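Local coordinates for structural polyprotein, VP2 (Israeli acute paralysis virus, PDB 5CDD) that probably serves as a structural capsid protein, the VP2 part of the viral structural polyprotein, which assembles with VP1 and VP3 in the virion shell, at residues S42-V46 and Y158-I162; M134-S140 and F154-Y158. All coordinates share one frame. Residue numbers count along the deposited sequence, not the author numbering.

Contact 1: residues S42-V46 and Y158-I162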
loop_
_atom_site.group_PDB
_atom_site.type_symbol
_atom_site.label_atom_id
_atom_site.label_comp_id
_atom_site.label_asym_id
_atom_site.label_seq_id
_atom_site.Cartn_x
_atom_site.Cartn_y
_atom_site.Cartn_z
ATOM N N SER C 42 43.793 -16.061 50.181
ATOM C CA SER C 42 43.629 -15.078 49.122
ATOM C C SER C 42 44.915 -14.977 48.318
ATOM O O SER C 42 45.929 -15.580 48.666
ATOM C CB SER C 42 43.295 -13.710 49.716
ATOM O OG SER C 42 42.141 -13.783 50.531
ATOM N N GLN C 43 44.864 -14.203 47.243
ATOM C CA GLN C 43 46.015 -14.006 46.377
ATOM C C GLN C 43 46.953 -12.995 47.039
ATOM O O GLN C 43 46.508 -11.956 47.527
ATOM C CB GLN C 43 45.539 -13.481 45.023
ATOM C CG GLN C 43 46.359 -13.934 43.829
ATOM C CD GLN C 43 46.318 -15.437 43.621
ATOM O OE1 GLN C 43 46.975 -16.189 44.336
ATOM N NE2 GLN C 43 45.538 -15.881 42.643
ATOM N N LYS C 44 48.246 -13.305 47.065
ATOM C CA LYS C 44 49.234 -12.415 47.669
ATOM C C LYS C 44 49.831 -11.479 46.622
ATOM O O LYS C 44 50.130 -11.894 45.501
ATOM C CB LYS C 44 50.359 -13.228 48.323
ATOM C CG LYS C 44 49.926 -14.087 49.506
ATOM C CD LYS C 44 49.494 -13.236 50.693
ATOM C CE LYS C 44 49.004 -14.099 51.851
ATOM N NZ LYS C 44 47.795 -14.896 51.489
ATOM N N TYR C 45 50.005 -10.216 46.997
ATOM C CA TYR C 45 50.569 -9.218 46.096
ATOM C C TYR C 45 51.813 -8.562 46.688
ATOM O O TYR C 45 51.994 -8.524 47.905
ATOM C CB TYR C 45 49.535 -8.136 45.788
ATOM C CG TYR C 45 48.880 -7.561 47.020
ATOM C CD1 TYR C 45 47.765 -8.175 47.590
ATOM C CD2 TYR C 45 49.385 -6.415 47.631
ATOM C CE1 TYR C 45 47.169 -7.663 48.737
ATOM C CE2 TYR C 45 48.798 -5.896 48.780
ATOM C CZ TYR C 45 47.690 -6.525 49.327
ATOM O OH TYR C 45 47.104 -6.015 50.462
ATOM N N VAL C 46 52.665 -8.040 45.812
ATOM C CA VAL C 46 53.893 -7.376 46.229
ATOM C C VAL C 46 53.579 -6.019 46.846
ATOM O O VAL C 46 54.251 -5.575 47.777
ATOM C CB VAL C 46 54.840 -7.164 45.033
ATOM C CG1 VAL C 46 56.068 -6.381 45.468
ATOM C CG2 VAL C 46 55.244 -8.506 44.454
ATOM N N TYR C 158 47.164 -3.335 41.740
ATOM C CA TYR C 158 47.921 -4.440 42.319
ATOM C C TYR C 158 49.143 -4.835 41.491
ATOM O O TYR C 158 49.153 -4.692 40.268
ATOM C CB TYR C 158 47.014 -5.665 42.471
ATOM C CG TYR C 158 45.886 -5.506 43.469
ATOM C CD1 TYR C 158 46.139 -5.491 44.839
ATOM C CD2 TYR C 158 44.563 -5.375 43.042
ATOM C CE1 TYR C 158 45.104 -5.351 45.763
ATOM C CE2 TYR C 158 43.520 -5.232 43.956
ATOM C CZ TYR C 158 43.798 -5.221 45.315
ATOM O OH TYR C 158 42.775 -5.080 46.229
ATOM N N LEU C 159 50.171 -5.333 42.176
ATOM C CA LEU C 159 51.397 -5.795 41.530
ATOM C C LEU C 159 51.608 -7.246 41.963
ATOM O O LEU C 159 52.007 -7.515 43.097
ATOM C CB LEU C 159 52.592 -4.941 41.957
ATOM C CG LEU C 159 53.939 -5.323 41.335
ATOM C CD1 LEU C 159 53.859 -5.236 39.820
ATOM C CD2 LEU C 159 55.022 -4.400 41.864
ATOM N N PHE C 160 51.329 -8.173 41.052
ATOM C CA PHE C 160 51.450 -9.601 41.330
ATOM C C PHE C 160 52.647 -10.260 40.655
ATOM O O PHE C 160 53.050 -9.870 39.557
ATOM C CB PHE C 160 50.192 -10.334 40.858
ATOM C CG PHE C 160 48.927 -9.890 41.531
ATOM C CD1 PHE C 160 48.666 -10.238 42.854
ATOM C CD2 PHE C 160 47.975 -9.156 40.829
ATOM C CE1 PHE C 160 47.470 -9.863 43.467
ATOM C CE2 PHE C 160 46.779 -8.777 41.431
ATOM C CZ PHE C 160 46.525 -9.131 42.753
ATOM N N PRO C 161 53.239 -11.268 41.315
ATOM C CA PRO C 161 54.389 -11.986 40.754
ATOM C C PRO C 161 53.851 -13.202 39.993
ATOM O O PRO C 161 53.313 -14.126 40.603
ATOM C CB PRO C 161 55.182 -12.410 41.996
ATOM C CG PRO C 161 54.631 -11.548 43.114
ATOM C CD PRO C 161 53.178 -11.468 42.771
ATOM N N ILE C 162 53.975 -13.202 38.669
ATOM C CA ILE C 162 53.490 -14.332 37.880
ATOM C C ILE C 162 54.349 -15.561 38.150
ATOM O O ILE C 162 53.834 -16.644 38.429
ATOM C CB ILE C 162 53.525 -14.025 36.369
ATOM C CG1 ILE C 162 52.565 -12.879 36.047
ATOM C CG2 ILE C 162 53.149 -15.270 35.576
ATOM C CD1 ILE C 162 52.572 -12.463 34.590
#

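Contact 2: residues M134-S140 and F154-Y158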
loop_
_atom_site.group_PDB
_atom_site.type_symbol
_atom_site.label_atom_id
_atom_site.label_comp_id
_atom_site.label_asym_id
_atom_site.label_seq_id
_atom_site.Cartn_x
_atom_site.Cartn_y
_atom_site.Cartn_z
ATOM N N MET C 134 50.993 2.364 32.085
ATOM C CA MET C 134 49.619 1.896 32.091
ATOM C C MET C 134 48.681 3.053 32.415
ATOM O O MET C 134 49.026 3.940 33.195
ATOM C CB MET C 134 49.466 0.792 33.134
ATOM C CG MET C 134 48.074 0.221 33.251
ATOM S SD MET C 134 47.945 -0.948 34.614
ATOM C CE MET C 134 47.473 0.152 35.937
ATOM N N THR C 135 47.499 3.045 31.807
ATOM C CA THR C 135 46.515 4.093 32.048
ATOM C C THR C 135 45.276 3.498 32.698
ATOM O O THR C 135 44.807 2.432 32.298
ATOM C CB THR C 135 46.076 4.777 30.739
ATOM O OG1 THR C 135 47.229 5.207 30.007
ATOM C CG2 THR C 135 45.199 5.982 31.043
ATOM N N ILE C 136 44.751 4.184 33.703
ATOM C CA ILE C 136 43.554 3.719 34.386
ATOM C C ILE C 136 42.434 4.729 34.164
ATOM O O ILE C 136 42.342 5.738 34.864
ATOM C CB ILE C 136 43.799 3.555 35.895
ATOM C CG1 ILE C 136 44.903 2.524 36.127
ATOM C CG2 ILE C 136 42.515 3.123 36.586
ATOM C CD1 ILE C 136 45.240 2.307 37.586
ATOM N N PRO C 137 41.565 4.468 33.174
ATOM C CA PRO C 137 40.448 5.360 32.859
ATOM C C PRO C 137 39.582 5.637 34.082
ATOM O O PRO C 137 39.460 4.789 34.964
ATOM C CB PRO C 137 39.686 4.587 31.786
ATOM C CG PRO C 137 40.758 3.794 31.116
ATOM C CD PRO C 137 41.557 3.292 32.288
ATOM N N TYR C 138 38.993 6.828 34.134
ATOM C CA TYR C 138 38.121 7.196 35.241
ATOM C C TYR C 138 37.205 5.995 35.462
ATOM O O TYR C 138 36.350 5.696 34.627
ATOM C CB TYR C 138 37.304 8.430 34.859
ATOM C CG TYR C 138 36.405 8.936 35.955
ATOM C CD1 TYR C 138 36.935 9.470 37.125
ATOM C CD2 TYR C 138 35.018 8.869 35.828
ATOM C CE1 TYR C 138 36.108 9.924 38.146
ATOM C CE2 TYR C 138 34.182 9.321 36.843
ATOM C CZ TYR C 138 34.735 9.845 37.998
ATOM O OH TYR C 138 33.913 10.283 39.008
ATOM N N ALA C 139 37.389 5.303 36.582
ATOM C CA ALA C 139 36.605 4.108 36.869
ATOM C C ALA C 139 35.481 4.258 37.883
ATOM O O ALA C 139 34.932 3.259 38.350
ATOM C CB ALA C 139 37.537 2.982 37.301
ATOM N N SER C 140 35.130 5.491 38.228
ATOM C CA SER C 140 34.057 5.714 39.190
ATOM C C SER C 140 32.714 5.605 38.483
ATOM O O SER C 140 32.619 5.857 37.281
ATOM C CB SER C 140 34.190 7.099 39.827
ATOM O OG SER C 140 33.193 7.308 40.815
ATOM N N PHE C 154 37.726 4.673 43.759
ATOM C CA PHE C 154 37.031 3.788 42.834
ATOM C C PHE C 154 37.844 2.699 42.135
ATOM O O PHE C 154 37.288 1.918 41.364
ATOM C CB PHE C 154 36.327 4.642 41.783
ATOM C CG PHE C 154 37.214 5.673 41.157
ATOM C CD1 PHE C 154 38.169 5.313 40.212
ATOM C CD2 PHE C 154 37.111 7.006 41.531
ATOM C CE1 PHE C 154 39.011 6.272 39.645
ATOM C CE2 PHE C 154 37.945 7.972 40.973
ATOM C CZ PHE C 154 38.898 7.604 40.028
ATOM N N VAL C 155 39.144 2.629 42.387
ATOM C CA VAL C 155 39.947 1.603 41.733
ATOM C C VAL C 155 41.147 1.177 42.569
ATOM O O VAL C 155 41.786 2.000 43.224
ATOM C CB VAL C 155 40.429 2.088 40.342
ATOM C CG1 VAL C 155 41.276 3.337 40.488
ATOM C CG2 VAL C 155 41.207 0.987 39.645
ATOM N N GLN C 156 41.437 -0.121 42.548
ATOM C CA GLN C 156 42.561 -0.677 43.293
ATOM C C GLN C 156 43.632 -1.164 42.328
ATOM O O GLN C 156 43.332 -1.861 41.359
ATOM C CB GLN C 156 42.099 -1.847 44.162
ATOM C CG GLN C 156 41.013 -1.492 45.158
ATOM C CD GLN C 156 41.414 -0.345 46.057
ATOM O OE1 GLN C 156 42.445 -0.399 46.726
ATOM N NE2 GLN C 156 40.600 0.704 46.078
ATOM N N LEU C 157 44.880 -0.795 42.593
ATOM C CA LEU C 157 45.993 -1.206 41.748
ATOM C C LEU C 157 46.803 -2.282 42.466
ATOM O O LEU C 157 47.094 -2.158 43.655
ATOM C CB LEU C 157 46.881 -0.003 41.426
ATOM C CG LEU C 157 48.037 -0.250 40.455
ATOM C CD1 LEU C 157 47.504 -0.827 39.153
ATOM C CD2 LEU C 157 48.772 1.053 40.203
ATOM N N TYR C 158 47.164 -3.335 41.740
ATOM C CA TYR C 158 47.921 -4.440 42.319
ATOM C C TYR C 158 49.143 -4.835 41.491
ATOM O O TYR C 158 49.153 -4.692 40.268
ATOM C CB TYR C 158 47.014 -5.665 42.471
ATOM C CG TYR C 158 45.886 -5.506 43.469
ATOM C CD1 TYR C 158 46.139 -5.491 44.839
ATOM C CD2 TYR C 158 44.563 -5.375 43.042
ATOM C CE1 TYR C 158 45.104 -5.351 45.763
ATOM C CE2 TYR C 158 43.520 -5.232 43.956
ATOM C CZ TYR C 158 43.798 -5.221 45.315
ATOM O OH TYR C 158 42.775 -5.080 46.229
#

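Contact 1: residues S42-V46 and Y158-I162
The loop residues Gln43 to Val46 run almost at right angles to the strand residues Tyr158 to Pro161, with end-to-end directions 89° apart. The closest pair of CA atoms is Tyr45 CA and Phe160 CA, 4.9 Å apart. One hydrogen bond joins the backbones: Val46 N donates to Leu159 O at 2.8 Å, with an N-H...O angle of 158°. The backbone pairing is carried on by Arg47 with Leu159.

Val46 points toward the strand. Val46 CG2 packs 3.4 Å from Pro161 CG, and Val46 CB lies 4.2 Å from Leu159 CD2. Tyr45 and Tyr158 form an edge-to-face pair. The edge of Tyr158 meets the face of Tyr45, with centroids 5.4 Å apart and planes at 59°. Phe160 CE1 touches Tyr45 CB at 3.6 Å. Lys44 O lies at the edge of the Phe160 ring, 3.4 Å from Phe160 CD1. Gln43 CG lies 4.2 Å from Phe160 CE1, while Gln43 OE1 accepts a hydrogen bond from Ser33 N.

The loop between strands 13-18 and 47-51 thus crosses the end of strand 155-161, then turns into strand 47-51, its antiparallel neighbour in the four-stranded sheet. The Val46 bond marks the entry. On its other edge, strand 155-161 pairs with strand 90-97. Val116 of helix 113-116 packs on Gln43 and Phe160. Ile18 of strand 13-18 touches Val46 and Leu159.

Contact 2: residues M134-S140 and F154-Y158
Apolar packing dominates this contact. Strands 134-136 and 155-158 run nearly antiparallel, at 160°, but their axes stay 10.4 Å apart. They therefore meet through side chains and are not paired as neighbours in one sheet. Met134 CE touches Leu157 CD1 at 3.4 Å. Ile136 spans two partners, with Ile136 CG2 4.0 Å from Val155 CG2 and Ile136 CD1 4.2 Å from Leu157 CD1. Ala139 CB adds a contact to Val155 CB at 4.3 Å.

The aromatic part centres on Phe154. The edge of the Tyr138 ring meets the face of the Phe154 ring, with centroids 5.2 Å apart and planes at 64°. Ala139 CB lies 3.8 Å from Phe154 CD1, and Ser140 CB lies 3.4 Å from Phe154 CD2. Here the closest CA pair is Ser140 CA and Phe154 CA, 5.1 Å apart.

The polar ends bond to other residues: Tyr138 OH to Gln142 O, and Ser140 OG to Tyr98 OH and Gln142 N.

Phe154 and Val155 both face Leu51 in a classic beta bulge at the start of strand 155-161. Strand 131-146 of one antiparallel sheet thus faces strand 155-161 of the other across an apolar core, consistent with the jelly-roll sandwich of picornavirus-like capsid proteins.

Both contacts are buried and share strand 155-161, with Tyr158 common to their segments and their centres about 17 Å apart. Contact 2 uses the beginning of the strand and contact 1 its end. Contact 2 joins two sheets across the sandwich interior and, at one end, a turn against Phe154. It rests on apolar and aromatic packing, with no hydrogen bond between its segments. Contact 1 brings in the loop that leads into strand 47-51, an outermost strand of the four-stranded sheet within this chain, and adds a main-chain hydrogen bond. Each has an edge-to-face aromatic pair. Tyr158 supplies the edge in contact 1, but its side chain is out of reach of 134-140.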